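Local atomic coordinates of cell division control protein 4 (Saccharomyces cerevisiae, PDB entry 3V7D), a protein that serves as the substrate-recognition subunit of an SCF E3 ubiquitin ligase, binding phosphorylated targets such as the CDK inhibitor Sic1 and directing their ubiquitination. Residues W166-A171 / V206-I211; R183-V187 / T196-E200. The protein carries 1 engineered substitution. All coordinates share one frame. Numbering follows the deposited sequence.

How the contacts relate
Both contacts lie in the WD40 beta-propeller and involve the same blade, formed by strands 165-170, 175-180, 185-189 and 194-199. Contact 1 joins the innermost strand of this blade to the innermost strand of the next one, about 13 Å from the centre of the chain; contact 2, about 24 Å from it, pairs the blade's own outer strands. Their chemistry differs accordingly. Between blades the strands meet mainly through side chains, without hydrogen bonds between them, by apolar packing, a salt bridge and an arginine-tryptophan contact, and are only partly buried. Within the blade, main-chain hydrogen bonds dominate and the contact is buried. The two touch where V206 CG2 packs 3.6 Å from T184 O.

Contact 1: W166-A171 / V206-I211; sequences WALKYA and VRCLDI
Strands 166-170 and 206-211 run nearly parallel, 14° between their N-to-C directions, with a closest axis approach of 5.8 Å. W166 is level with R207, A167 with C208 and K169 with D210, at CA-CA distances of 6.3, 5.3 and 6.5 Å. The backbones share no hydrogen bonds, so the two strands are edges of separate sheets rather than partners in one; together they bury 451 Å². W166 (phi/psi -124/-1°) and R207 (-91/-31°) each open a classic beta bulge, W166-A167 facing G179 and R207-C208 facing G223. Apolar groups fill the gap: A167 CB lies 3.6 Å from L209 CD2, K169 CB 3.5 Å from L209 CD1, K169 CG 3.7 Å from I211 CG1, and A171 CB 4.0 Å from I211 CD1. L209 takes chi1 p and I211 mt. Among charged groups, K169 (t, p, t, t) extends to a salt bridge, NZ to D210 OD1 at 3.4 Å; this oxygen also accepts I211 N at 2.7 Å, while OD2 is bound by G278 N. R207 (chi1 t, chi2 p) swings its guanidinium back so that one face meets W166, CE3 to NH1 4.2 Å. Its NH2 hydrogen-bonds a modified side chain of the bound Sic1 phosphopeptide, and W166 packs on an apolar peptide side chain, so this end belongs to the substrate-binding surface. Such packing of innermost strands is characteristic of adjacent propeller blades. L209 and I211 also touch V177 of strand 175-180, while L168 and Y170 point away from 206-211 toward strands 125-131 and 134-139 of the preceding blade.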
ATOM      1  N   TRP B 166      -3.408 -27.431  -7.059  1.00 48.93           N
ATOM      2  CA  TRP B 166      -2.890 -26.964  -5.778  1.00 48.29           C
ATOM      3  C   TRP B 166      -2.076 -25.677  -5.863  1.00 45.95           C
ATOM      4  O   TRP B 166      -1.614 -25.161  -4.846  1.00 46.82           O
ATOM      5  CB  TRP B 166      -2.093 -28.074  -5.087  1.00 53.32           C
ATOM      6  CG  TRP B 166      -2.977 -29.112  -4.484  1.00 59.50           C
ATOM      7  CD1 TRP B 166      -3.520 -30.191  -5.114  1.00 61.57           C
ATOM      8  CD2 TRP B 166      -3.441 -29.161  -3.130  1.00 64.94           C
ATOM      9  NE1 TRP B 166      -4.286 -30.917  -4.235  1.00 62.79           N
ATOM     10  CE2 TRP B 166      -4.254 -30.306  -3.011  1.00 65.64           C
ATOM     11  CE3 TRP B 166      -3.241 -28.351  -2.008  1.00 63.27           C
ATOM     12  CZ2 TRP B 166      -4.871 -30.660  -1.811  1.00 66.58           C
ATOM     13  CZ3 TRP B 166      -3.852 -28.705  -0.818  1.00 64.14           C
ATOM     14  CH2 TRP B 166      -4.659 -29.849  -0.729  1.00 65.33           C
ATOM     15  N   ALA B 167      -1.912 -25.152  -7.071  1.00 46.44           N
ATOM     16  CA  ALA B 167      -1.206 -23.887  -7.251  1.00 45.35           C
ATOM     17  C   ALA B 167      -1.733 -23.129  -8.464  1.00 45.83           C
ATOM     18  O   ALA B 167      -1.956 -23.714  -9.527  1.00 43.17           O
ATOM     19  CB  ALA B 167       0.291 -24.126  -7.371  1.00 49.86           C
ATOM     20  N   LEU B 168      -1.938 -21.827  -8.288  1.00 43.73           N
ATOM     21  CA  LEU B 168      -2.464 -20.962  -9.340  1.00 45.51           C
ATOM     22  C   LEU B 168      -1.718 -19.640  -9.361  1.00 43.76           C
ATOM     23  O   LEU B 168      -1.412 -19.082  -8.311  1.00 44.46           O
ATOM     24  CB  LEU B 168      -3.941 -20.658  -9.095  1.00 48.71           C
ATOM     25  CG  LEU B 168      -5.017 -21.629  -9.559  1.00 57.31           C
ATOM     26  CD1 LEU B 168      -6.380 -21.042  -9.230  1.00 59.22           C
ATOM     27  CD2 LEU B 168      -4.886 -21.902 -11.047  1.00 58.54           C
ATOM     28  N   LYS B 169      -1.446 -19.127 -10.555  1.00 42.41           N
ATOM     29  CA  LYS B 169      -0.846 -17.805 -10.680  1.00 46.14           C
ATOM     30  C   LYS B 169      -1.347 -17.098 -11.928  1.00 49.67           C
ATOM     31  O   LYS B 169      -1.159 -17.575 -13.047  1.00 54.11           O
ATOM     32  CB  LYS B 169       0.678 -17.892 -10.707  1.00 48.53           C
ATOM     33  CG  LYS B 169       1.385 -16.561 -10.488  1.00 52.60           C
ATOM     34  CD  LYS B 169       1.321 -16.137  -9.030  1.00 54.97           C
ATOM     35  CE  LYS B 169       2.097 -14.852  -8.791  1.00 61.35           C
ATOM     36  NZ  LYS B 169       2.297 -14.576  -7.332  1.00 60.82           N
ATOM     37  N   TYR B 170      -1.988 -15.955 -11.725  1.00 47.91           N
ATOM     38  CA  TYR B 170      -2.473 -15.148 -12.830  1.00 44.96           C
ATOM     39  C   TYR B 170      -1.315 -14.345 -13.411  1.00 45.61           C
ATOM     40  O   TYR B 170      -0.509 -13.781 -12.674  1.00 45.09           O
ATOM     41  CB  TYR B 170      -3.586 -14.216 -12.354  1.00 40.63           C
ATOM     42  CG  TYR B 170      -4.188 -13.379 -13.453  1.00 43.32           C
ATOM     43  CD1 TYR B 170      -5.236 -13.863 -14.219  1.00 43.10           C
ATOM     44  CD2 TYR B 170      -3.710 -12.105 -13.726  1.00 44.88           C
ATOM     45  CE1 TYR B 170      -5.790 -13.105 -15.229  1.00 46.92           C
ATOM     46  CE2 TYR B 170      -4.260 -11.338 -14.733  1.00 45.22           C
ATOM     47  CZ  TYR B 170      -5.300 -11.844 -15.481  1.00 46.52           C
ATOM     48  OH  TYR B 170      -5.853 -11.088 -16.487  1.00 50.21           O
ATOM     49  N   ALA B 171      -1.226 -14.304 -14.736  1.00 45.82           N
ATOM     50  CA  ALA B 171      -0.150 -13.572 -15.395  1.00 48.94           C
ATOM     51  C   ALA B 171      -0.608 -12.185 -15.841  1.00 52.73           C
ATOM     52  O   ALA B 171      -0.324 -11.181 -15.184  1.00 56.84           O
ATOM     53  CB  ALA B 171       0.388 -14.368 -16.577  1.00 50.08           C
ATOM     54  N   VAL B 206       3.216 -30.879  -8.288  1.00 51.50           N
ATOM     55  CA  VAL B 206       3.603 -29.473  -8.313  1.00 53.67           C
ATOM     56  C   VAL B 206       2.956 -28.786  -7.116  1.00 51.10           C
ATOM     57  O   VAL B 206       1.742 -28.619  -7.072  1.00 54.58           O
ATOM     58  CB  VAL B 206       3.157 -28.775  -9.611  1.00 49.66           C
ATOM     59  CG1 VAL B 206       3.652 -27.340  -9.632  1.00 43.45           C
ATOM     60  CG2 VAL B 206       3.671 -29.534 -10.833  1.00 53.78           C
ATOM     61  N   ARG B 207       3.774 -28.395  -6.144  1.00 50.91           N
ATOM     62  CA  ARG B 207       3.263 -27.917  -4.860  1.00 51.60           C
ATOM     63  C   ARG B 207       3.045 -26.409  -4.808  1.00 50.94           C
ATOM     64  O   ARG B 207       2.161 -25.926  -4.103  1.00 58.90           O
ATOM     65  CB  ARG B 207       4.205 -28.334  -3.729  1.00 52.65           C
ATOM     66  CG  ARG B 207       3.630 -28.123  -2.343  1.00 55.78           C
ATOM     67  CD  ARG B 207       2.338 -28.900  -2.173  1.00 58.05           C
ATOM     68  NE  ARG B 207       1.755 -28.720  -0.848  1.00 58.85           N
ATOM     69  CZ  ARG B 207       0.933 -27.727  -0.523  1.00 58.58           C
ATOM     70  NH1 ARG B 207       0.597 -26.816  -1.430  1.00 54.46           N
ATOM     71  NH2 ARG B 207       0.445 -27.646   0.707  1.00 56.23           N
ATOM     72  N   CYS B 208       3.855 -25.668  -5.553  1.00 44.77           N
ATOM     73  CA  CYS B 208       3.817 -24.213  -5.509  1.00 41.13           C
ATOM     74  C   CYS B 208       4.370 -23.662  -6.813  1.00 45.40           C
ATOM     75  O   CYS B 208       4.985 -24.403  -7.583  1.00 50.64           O
ATOM     76  CB  CYS B 208       4.659 -23.705  -4.334  1.00 37.55           C
ATOM     77  SG  CYS B 208       6.423 -24.182  -4.417  1.00 49.76           S
ATOM     78  N   LEU B 209       4.157 -22.372  -7.060  1.00 41.65           N
ATOM     79  CA  LEU B 209       4.696 -21.736  -8.261  1.00 47.05           C
ATOM     80  C   LEU B 209       4.633 -20.210  -8.217  1.00 42.35           C
ATOM     81  O   LEU B 209       3.825 -19.628  -7.492  1.00 43.77           O
ATOM     82  CB  LEU B 209       4.009 -22.275  -9.527  1.00 56.50           C
ATOM     83  CG  LEU B 209       2.613 -21.804  -9.932  1.00 60.62           C
ATOM     84  CD1 LEU B 209       2.714 -20.712 -10.976  1.00 62.86           C
ATOM     85  CD2 LEU B 209       1.798 -22.966 -10.471  1.00 63.51           C
ATOM     86  N   ASP B 210       5.501 -19.572  -8.996  1.00 36.75           N
ATOM     87  CA  ASP B 210       5.502 -18.120  -9.139  1.00 38.74           C
ATOM     88  C   ASP B 210       5.860 -17.758 -10.574  1.00 44.86           C
ATOM     89  O   ASP B 210       6.416 -18.578 -11.303  1.00 48.48           O
ATOM     90  CB  ASP B 210       6.509 -17.484  -8.180  1.00 40.47           C
ATOM     91  CG  ASP B 210       6.193 -16.025  -7.877  1.00 44.77           C
ATOM     92  OD1 ASP B 210       5.324 -15.437  -8.560  1.00 45.34           O
ATOM     93  OD2 ASP B 210       6.821 -15.467  -6.953  1.00 43.21           O
ATOM     94  N   ILE B 211       5.539 -16.531 -10.975  1.00 44.55           N
ATOM     95  CA  ILE B 211       5.910 -16.030 -12.292  1.00 44.81           C
ATOM     96  C   ILE B 211       6.717 -14.748 -12.153  1.00 49.22           C
ATOM     97  O   ILE B 211       6.299 -13.817 -11.464  1.00 52.89           O
ATOM     98  CB  ILE B 211       4.678 -15.732 -13.161  1.00 49.98           C
ATOM     99  CG1 ILE B 211       3.802 -16.979 -13.308  1.00 49.82           C
ATOM    100  CG2 ILE B 211       5.107 -15.213 -14.532  1.00 48.48           C
ATOM    101  CD1 ILE B 211       2.545 -16.741 -14.120  1.00 39.42           C
TER

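Contact 2: R183-V187 / T196-E200. Unlike the reference sequence in segment 196-200: E200 (reference Lys).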
ATOM      1  N   ARG B 183       1.302 -33.812 -11.724  1.00 62.06           N
ATOM      2  CA  ARG B 183       2.702 -33.485 -12.012  1.00 60.05           C
ATOM      3  C   ARG B 183       2.887 -32.551 -13.211  1.00 56.39           C
ATOM      4  O   ARG B 183       4.015 -32.274 -13.623  1.00 55.22           O
ATOM      5  CB  ARG B 183       3.541 -34.756 -12.178  1.00 66.23           C
ATOM      6  CG  ARG B 183       3.359 -35.757 -11.050  1.00 73.46           C
ATOM      7  CD  ARG B 183       3.986 -37.101 -11.381  1.00 82.09           C
ATOM      8  NE  ARG B 183       3.674 -38.098 -10.362  1.00 88.16           N
ATOM      9  CZ  ARG B 183       4.016 -39.380 -10.441  1.00 96.53           C
ATOM     10  NH1 ARG B 183       4.685 -39.828 -11.495  1.00 97.92           N
ATOM     11  NH2 ARG B 183       3.688 -40.214  -9.463  1.00 98.75           N
ATOM     12  N   THR B 184       1.784 -32.047 -13.753  1.00 54.50           N
ATOM     13  CA  THR B 184       1.862 -31.157 -14.906  1.00 55.55           C
ATOM     14  C   THR B 184       1.779 -29.679 -14.529  1.00 57.40           C
ATOM     15  O   THR B 184       1.235 -29.311 -13.486  1.00 52.80           O
ATOM     16  CB  THR B 184       0.755 -31.461 -15.928  1.00 55.91           C
ATOM     17  OG1 THR B 184      -0.523 -31.144 -15.360  1.00 52.77           O
ATOM     18  CG2 THR B 184       0.789 -32.930 -16.330  1.00 52.93           C
ATOM     19  N   VAL B 185       2.336 -28.840 -15.393  1.00 58.24           N
ATOM     20  CA  VAL B 185       2.170 -27.400 -15.296  1.00 54.58           C
ATOM     21  C   VAL B 185       1.355 -26.974 -16.509  1.00 58.67           C
ATOM     22  O   VAL B 185       1.722 -27.278 -17.644  1.00 57.78           O
ATOM     23  CB  VAL B 185       3.524 -26.677 -15.314  1.00 54.29           C
ATOM     24  CG1 VAL B 185       3.324 -25.177 -15.226  1.00 52.57           C
ATOM     25  CG2 VAL B 185       4.410 -27.173 -14.176  1.00 53.91           C
ATOM     26  N   ARG B 186       0.242 -26.290 -16.276  1.00 55.47           N
ATOM     27  CA  ARG B 186      -0.646 -25.924 -17.372  1.00 55.68           C
ATOM     28  C   ARG B 186      -0.822 -24.417 -17.531  1.00 58.24           C
ATOM     29  O   ARG B 186      -0.957 -23.684 -16.551  1.00 62.09           O
ATOM     30  CB  ARG B 186      -2.006 -26.601 -17.206  1.00 56.82           C
ATOM     31  CG  ARG B 186      -2.057 -28.033 -17.719  1.00 63.71           C
ATOM     32  CD  ARG B 186      -3.431 -28.634 -17.486  1.00 69.18           C
ATOM     33  NE  ARG B 186      -3.652 -29.858 -18.251  1.00 76.38           N
ATOM     34  CZ  ARG B 186      -3.278 -31.068 -17.848  1.00 76.88           C
ATOM     35  NH1 ARG B 186      -2.652 -31.219 -16.690  1.00 78.07           N
ATOM     36  NH2 ARG B 186      -3.526 -32.126 -18.606  1.00 74.15           N
ATOM     37  N   VAL B 187      -0.809 -23.968 -18.781  1.00 55.88           N
ATOM     38  CA  VAL B 187      -1.055 -22.572 -19.110  1.00 55.95           C
ATOM     39  C   VAL B 187      -2.453 -22.463 -19.704  1.00 59.70           C
ATOM     40  O   VAL B 187      -2.823 -23.254 -20.570  1.00 62.09           O
ATOM     41  CB  VAL B 187      -0.032 -22.049 -20.135  1.00 53.52           C
ATOM     42  CG1 VAL B 187      -0.302 -20.586 -20.465  1.00 46.16           C
ATOM     43  CG2 VAL B 187       1.386 -22.238 -19.616  1.00 53.21           C
ATOM     44  N   THR B 196      -3.849 -23.958 -23.093  1.00 61.98           N
ATOM     45  CA  THR B 196      -3.037 -23.764 -24.290  1.00 63.70           C
ATOM     46  C   THR B 196      -1.755 -24.596 -24.270  1.00 66.21           C
ATOM     47  O   THR B 196      -1.253 -24.997 -25.319  1.00 72.48           O
ATOM     48  CB  THR B 196      -2.687 -22.278 -24.520  1.00 60.68           C
ATOM     49  OG1 THR B 196      -2.070 -21.738 -23.345  1.00 59.83           O
ATOM     50  CG2 THR B 196      -3.938 -21.479 -24.847  1.00 60.20           C
ATOM     51  N   HIS B 197      -1.228 -24.850 -23.076  1.00 60.26           N
ATOM     52  CA  HIS B 197       0.010 -25.614 -22.938  1.00 61.30           C
ATOM     53  C   HIS B 197      -0.024 -26.551 -21.733  1.00 60.62           C
ATOM     54  O   HIS B 197      -0.493 -26.177 -20.657  1.00 59.74           O
ATOM     55  CB  HIS B 197       1.216 -24.674 -22.807  1.00 60.68           C
ATOM     56  CG  HIS B 197       1.366 -23.710 -23.944  1.00 65.95           C
ATOM     57  ND1 HIS B 197       0.563 -22.598 -24.089  1.00 66.38           N
ATOM     58  CD2 HIS B 197       2.231 -23.686 -24.985  1.00 68.85           C
ATOM     59  CE1 HIS B 197       0.922 -21.936 -25.175  1.00 66.33           C
ATOM     60  NE2 HIS B 197       1.934 -22.574 -25.735  1.00 69.63           N
ATOM     61  N   VAL B 198       0.477 -27.767 -21.921  1.00 58.71           N
ATOM     62  CA  VAL B 198       0.691 -28.686 -20.810  1.00 55.79           C
ATOM     63  C   VAL B 198       2.169 -29.057 -20.731  1.00 63.18           C
ATOM     64  O   VAL B 198       2.688 -29.748 -21.609  1.00 71.03           O
ATOM     65  CB  VAL B 198      -0.142 -29.969 -20.956  1.00 59.72           C
ATOM     66  CG1 VAL B 198       0.108 -30.898 -19.778  1.00 57.73           C
ATOM     67  CG2 VAL B 198      -1.621 -29.636 -21.075  1.00 62.70           C
ATOM     68  N   PHE B 199       2.846 -28.591 -19.685  1.00 60.37           N
ATOM     69  CA  PHE B 199       4.270 -28.867 -19.510  1.00 61.80           C
ATOM     70  C   PHE B 199       4.502 -30.017 -18.536  1.00 63.91           C
ATOM     71  O   PHE B 199       4.181 -29.917 -17.350  1.00 62.52           O
ATOM     72  CB  PHE B 199       5.014 -27.626 -19.007  1.00 61.40           C
ATOM     73  CG  PHE B 199       4.984 -26.464 -19.959  1.00 61.20           C
ATOM     74  CD1 PHE B 199       4.706 -26.651 -21.303  1.00 60.77           C
ATOM     75  CD2 PHE B 199       5.238 -25.178 -19.504  1.00 59.48           C
ATOM     76  CE1 PHE B 199       4.681 -25.580 -22.176  1.00 59.98           C
ATOM     77  CE2 PHE B 199       5.213 -24.102 -20.370  1.00 57.83           C
ATOM     78  CZ  PHE B 199       4.935 -24.303 -21.710  1.00 59.61           C
ATOM     79  N   GLU B 200       5.064 -31.111 -19.040  1.00 62.31           N
ATOM     80  CA  GLU B 200       5.421 -32.233 -18.185  1.00 62.81           C
ATOM     81  C   GLU B 200       6.914 -32.181 -17.895  1.00 62.67           C
ATOM     82  O   GLU B 200       7.668 -31.513 -18.604  1.00 64.98           O
ATOM     83  CB  GLU B 200       5.028 -33.563 -18.836  1.00 69.09           C
ATOM     84  CG  GLU B 200       3.533 -33.687 -19.122  1.00 69.97           C
ATOM     85  CD  GLU B 200       3.131 -35.062 -19.627  1.00 80.14           C
ATOM     86  OE1 GLU B 200       3.940 -36.006 -19.509  1.00 85.79           O
ATOM     87  OE2 GLU B 200       2.001 -35.200 -20.143  1.00 83.19           O
TER
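Main-chain hydrogen bonds carry this antiparallel pairing: V185 N to F199 O (2.9 Å) and F199 N to V185 O (2.7 Å) close one hydrogen-bonded pair, and V187 N to H197 O (2.9 Å) belongs to the next. There V187 O receives T196 N at 2.8 Å and, weakly, H197 N at 3.4 Å, so T196 and H197 together face V187 as a classic beta bulge. T196 OG1 and H197 ND1 share a hydrogen bond of 2.9 Å. At the non-hydrogen-bonded pair R186-V198, a CA-H...O contact links R186 CA to H197 O (3.3 Å). Strands 185-189 and 194-199 form the outer hairpin of a WD40 blade; D182, in the turn before it, takes the T184 hydroxyl in a hydrogen bond and R186 in a salt bridge. V198 packs against that arginine, CG2 to R186 NE 3.5 Å, with CG1 over one guanidinium face. On the other side of the sheet V185 CB meets F199 CB at 4.1 Å, and V187 CG2 approaches F199 CE2 at 4.3 Å. T184 CG2 touches CG of E200 (an engineered residue, Lys in the reference sequence) at 4.0 Å. Beyond the hairpin, F199 meets the W232 ring and H197 that of Y261.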